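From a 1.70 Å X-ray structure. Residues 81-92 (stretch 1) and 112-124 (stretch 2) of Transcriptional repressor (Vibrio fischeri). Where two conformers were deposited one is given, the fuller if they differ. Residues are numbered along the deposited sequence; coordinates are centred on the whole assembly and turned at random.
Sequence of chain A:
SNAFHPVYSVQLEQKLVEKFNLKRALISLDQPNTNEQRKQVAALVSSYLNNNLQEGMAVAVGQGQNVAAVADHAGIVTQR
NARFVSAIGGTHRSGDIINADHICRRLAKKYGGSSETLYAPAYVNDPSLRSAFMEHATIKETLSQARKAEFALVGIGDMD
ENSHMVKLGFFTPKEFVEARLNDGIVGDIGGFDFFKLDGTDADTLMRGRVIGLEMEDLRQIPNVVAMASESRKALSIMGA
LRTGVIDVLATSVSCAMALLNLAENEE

Stretch 1 81-92: NARFVSAIGGTH
Stretch 2 112-124: GGSSETLYAPAYV

How do the two backbones lie against each other? Strands 83-86 and 114-116 run parallel, their axes 20° apart and 4.5 Å at closest approach, with Arg83 beside Ser114, Phe84 beside Ser115 and Val85 beside Glu116. Most of the strand residues are in the beta region, for example -111/144 at Arg83, -121/115 at Phe84, -133/165 at Ser114 and -132/111 at Glu116, while Ser86 turns to -64/132 at the end of its strand. The ladder alternates: Ser114 N donates to Ala82 O (2.9 Å), Phe84 N to Ser114 O (2.9 Å), Glu116 N to Phe84 O (2.8 Å) and Ser86 N to Glu116 O (3.1 Å). After a gap the backbones meet again, Gly90 N donating to Ala120 O (2.9 Å) and Ala122 N to Gly90 O (2.8 Å), a single bridge pairing Gly90 with Pro121.

Which charged side chains reinforce the strands? Arg83 (chi1 m, chi2 t, chi3 m) and Glu116 (chi1 m, chi2 t, chi3 10°) share a sheet face with Ser114 and Val85, and their ends converge in a salt bridge. Arg83 NH1 lies 2.4 Å from Glu116 OE1, a very short hydrogen bond, and makes a weak one to Glu116 OE2 at 2.6 Å. The carboxylate approaches the guanidinium edge near its plane; Arg83 CD to Glu116 OE2, at 1.9 Å, is too close for a real contact. Both residues have two deposited conformers, one given here.

Why do glycines and small or apolar residues suit the junction? At Gly89 (phi/psi -70/-178), CA comes 3.1 Å from Ala120 O, and a CB would clash with Ala120 O, Pro121 O and Ala122 N. At Gly113 (-126/-136) it would strike Ala82 O, which lies 3.2 Å from Gly113 CA. Gly112, just after a helix, has phi/psi 80/36, which by itself calls for glycine. Leu118 (chi1 t, chi2 p) points toward stretch 1, placing CD2 3.6 Å from Gly89 N. Ile88 (t, t) brings CG1 to 4.1 Å from Ala122 CB, and Thr91 CG2 (chi1 p) sits 3.9 Å from that same CB. In all, 841 Å² is buried, both sides summed.

How do waters complete the contact? One donates to Asn81 OD1 (2.5 Å; Asn81 chi1 t) and hydrogen-bonds Ser114 OG (2.8 Å; Ser114 chi1 p). Another hydrogen-bonds Ser86 OG (2.7 Å; Ser86 chi1 m) and donates weakly to Glu116 O at 3.0 Å. A third donates to Gly90 O at 3.0 Å and accepts a weak bond from Tyr123 N at 3.3 Å. Ser86 O is buried without a partner.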

# COMPACT_ATOMS: atom_id res chain seq x y z
N ASN A 81 5.72 2.77 19.53
CA ASN A 81 6.06 2.15 18.26
C ASN A 81 5.28 0.87 17.98
O ASN A 81 5.82 -0.25 18.05
CB ASN A 81 7.57 1.89 18.16
CG ASN A 81 8.00 1.51 16.76
OD1 ASN A 81 7.25 1.71 15.80
ND2 ASN A 81 9.20 0.95 16.63
N ALA A 82 4.01 1.03 17.66
CA ALA A 82 3.15 -0.12 17.37
C ALA A 82 2.98 -0.25 15.86
O ALA A 82 3.30 0.68 15.11
CB ALA A 82 1.81 0.06 18.05
N ARG A 83 2.53 -1.41 15.39
CA ARG A 83 2.37 -1.62 13.96
C ARG A 83 0.88 -1.70 13.66
O ARG A 83 0.08 -2.24 14.47
CB ARG A 83 3.05 -2.90 13.47
CG ARG A 83 4.52 -2.77 13.08
CD ARG A 83 5.00 -4.01 12.31
NE ARG A 83 4.93 -5.21 13.13
CZ ARG A 83 4.64 -6.44 12.70
NH1 ARG A 83 4.38 -6.66 11.41
NH2 ARG A 83 4.61 -7.45 13.56
N PHE A 84 0.51 -1.16 12.51
CA PHE A 84 -0.86 -1.24 12.02
C PHE A 84 -0.84 -1.95 10.67
O PHE A 84 -0.24 -1.44 9.71
CB PHE A 84 -1.45 0.17 11.91
CG PHE A 84 -1.57 0.85 13.24
CD1 PHE A 84 -0.54 1.65 13.72
CD2 PHE A 84 -2.66 0.58 14.06
CE1 PHE A 84 -0.66 2.26 14.98
CE2 PHE A 84 -2.76 1.16 15.31
CZ PHE A 84 -1.74 2.00 15.77
N VAL A 85 -1.45 -3.14 10.61
CA VAL A 85 -1.33 -4.04 9.46
C VAL A 85 -2.68 -4.18 8.77
O VAL A 85 -3.69 -4.51 9.42
CB VAL A 85 -0.89 -5.45 9.90
CG1 VAL A 85 -0.59 -6.29 8.67
CG2 VAL A 85 0.35 -5.36 10.82
N SER A 86 -2.72 -3.93 7.46
CA SER A 86 -4.00 -4.09 6.73
C SER A 86 -4.46 -5.52 6.73
O SER A 86 -3.67 -6.44 6.42
CB SER A 86 -3.81 -3.65 5.27
OG SER A 86 -3.55 -2.27 5.22
N ALA A 87 -5.74 -5.74 7.05
CA ALA A 87 -6.30 -7.09 7.08
C ALA A 87 -7.12 -7.38 5.84
O ALA A 87 -7.72 -8.44 5.73
CB ALA A 87 -7.22 -7.27 8.32
N ILE A 88 -7.16 -6.42 4.93
CA ILE A 88 -7.94 -6.55 3.71
C ILE A 88 -7.22 -5.68 2.68
O ILE A 88 -6.53 -4.74 3.06
CB ILE A 88 -9.43 -6.16 3.91
CG1 ILE A 88 -10.18 -6.27 2.59
CG2 ILE A 88 -9.54 -4.71 4.46
CD1 ILE A 88 -11.74 -6.16 2.73
N GLY A 89 -7.32 -6.04 1.41
CA GLY A 89 -6.60 -5.35 0.33
C GLY A 89 -7.13 -3.95 0.06
O GLY A 89 -8.10 -3.48 0.70
N GLY A 90 -6.54 -3.28 -0.93
CA GLY A 90 -6.88 -1.89 -1.20
C GLY A 90 -7.97 -1.69 -2.23
O GLY A 90 -8.26 -2.55 -3.03
N THR A 91 -8.52 -0.48 -2.22
CA THR A 91 -9.59 -0.11 -3.12
C THR A 91 -9.13 1.06 -4.00
O THR A 91 -8.32 1.87 -3.55
CB THR A 91 -10.82 0.31 -2.30
OG1 THR A 91 -10.41 1.26 -1.30
CG2 THR A 91 -11.41 -0.91 -1.59
N HIS A 92 -9.61 1.15 -5.24
CA HIS A 92 -9.25 2.29 -6.08
C HIS A 92 -10.17 3.47 -5.85
O HIS A 92 -10.56 3.72 -4.72
CB HIS A 92 -9.20 1.91 -7.57
CG HIS A 92 -10.29 0.99 -8.03
ND1 HIS A 92 -11.13 1.29 -9.08
CD2 HIS A 92 -10.67 -0.24 -7.59
CE1 HIS A 92 -11.98 0.29 -9.27
NE2 HIS A 92 -11.72 -0.65 -8.38
N GLY A 112 1.99 7.07 16.68
CA GLY A 112 3.44 7.09 16.60
C GLY A 112 4.15 5.80 16.23
O GLY A 112 5.27 5.55 16.72
N GLY A 113 3.58 4.98 15.36
CA GLY A 113 4.26 3.76 14.92
C GLY A 113 4.40 3.60 13.41
O GLY A 113 4.73 4.56 12.71
N SER A 114 4.14 2.40 12.89
CA SER A 114 4.32 2.12 11.47
C SER A 114 3.13 1.41 10.87
O SER A 114 2.30 0.87 11.60
CB SER A 114 5.55 1.24 11.26
OG SER A 114 5.38 0.01 11.91
N SER A 115 3.04 1.39 9.55
CA SER A 115 1.94 0.65 8.95
C SER A 115 2.49 -0.34 7.96
O SER A 115 3.56 -0.12 7.39
CB SER A 115 0.95 1.59 8.27
OG SER A 115 1.59 2.31 7.26
N GLU A 116 1.72 -1.40 7.70
CA GLU A 116 2.17 -2.49 6.82
C GLU A 116 1.07 -2.80 5.80
O GLU A 116 -0.02 -3.30 6.15
CB GLU A 116 2.55 -3.72 7.66
CG GLU A 116 3.70 -3.42 8.63
CD GLU A 116 4.14 -4.59 9.52
OE1 GLU A 116 3.71 -5.74 9.31
OE2 GLU A 116 4.94 -4.33 10.45
N THR A 117 1.34 -2.49 4.54
CA THR A 117 0.32 -2.58 3.48
C THR A 117 0.13 -4.03 2.99
O THR A 117 1.09 -4.80 2.93
CB THR A 117 0.73 -1.67 2.29
OG1 THR A 117 0.67 -0.31 2.73
CG2 THR A 117 -0.22 -1.85 1.09
N LEU A 118 -1.12 -4.39 2.70
CA LEU A 118 -1.38 -5.65 2.00
C LEU A 118 -1.37 -5.30 0.52
O LEU A 118 -2.23 -4.53 0.08
CB LEU A 118 -2.74 -6.23 2.45
CG LEU A 118 -3.09 -7.60 1.86
CD1 LEU A 118 -2.07 -8.67 2.23
CD2 LEU A 118 -4.48 -8.00 2.38
N TYR A 119 -0.35 -5.79 -0.23
CA TYR A 119 -0.19 -5.43 -1.66
C TYR A 119 -1.08 -6.25 -2.59
O TYR A 119 -0.58 -7.03 -3.42
CB TYR A 119 1.30 -5.54 -2.08
CG TYR A 119 2.12 -4.52 -1.36
CD1 TYR A 119 2.99 -4.90 -0.34
CD2 TYR A 119 1.99 -3.16 -1.64
CE1 TYR A 119 3.74 -3.95 0.36
CE2 TYR A 119 2.73 -2.20 -0.93
CZ TYR A 119 3.59 -2.61 0.06
OH TYR A 119 4.32 -1.65 0.77
N ALA A 120 -2.40 -6.09 -2.44
CA ALA A 120 -3.37 -6.77 -3.27
C ALA A 120 -4.65 -5.94 -3.20
O ALA A 120 -4.89 -5.24 -2.21
CB ALA A 120 -3.67 -8.15 -2.70
N PRO A 121 -5.47 -6.05 -4.23
CA PRO A 121 -6.76 -5.34 -4.13
C PRO A 121 -7.69 -6.02 -3.11
O PRO A 121 -7.57 -7.22 -2.85
CB PRO A 121 -7.38 -5.49 -5.53
CG PRO A 121 -6.54 -6.44 -6.28
CD PRO A 121 -5.30 -6.79 -5.49
N ALA A 122 -8.65 -5.26 -2.61
CA ALA A 122 -9.65 -5.81 -1.67
C ALA A 122 -10.55 -6.83 -2.37
O ALA A 122 -10.92 -7.85 -1.78
CB ALA A 122 -10.52 -4.68 -1.13
N TYR A 123 -10.90 -6.55 -3.63
CA TYR A 123 -11.92 -7.34 -4.34
C TYR A 123 -11.44 -7.87 -5.67
O TYR A 123 -10.64 -7.22 -6.35
CB TYR A 123 -13.18 -6.50 -4.60
CG TYR A 123 -13.77 -5.94 -3.33
CD1 TYR A 123 -14.23 -6.79 -2.34
CD2 TYR A 123 -13.85 -4.58 -3.11
CE1 TYR A 123 -14.76 -6.31 -1.15
CE2 TYR A 123 -14.38 -4.07 -1.94
CZ TYR A 123 -14.83 -4.94 -0.95
OH TYR A 123 -15.37 -4.43 0.21
N VAL A 124 -11.92 -9.06 -6.03
CA VAL A 124 -11.64 -9.60 -7.36
C VAL A 124 -12.96 -10.19 -7.89
O VAL A 124 -13.89 -10.43 -7.12
CB VAL A 124 -10.54 -10.68 -7.32
CG1 VAL A 124 -9.25 -10.07 -6.83
CG2 VAL A 124 -10.93 -11.82 -6.41
O HOH W 1 6.88 -0.24 14.24
O HOH W 2 -3.54 -2.78 1.78
O HOH W 3 -1.46 -0.68 5.74
O HOH W 4 -10.27 -3.56 -4.98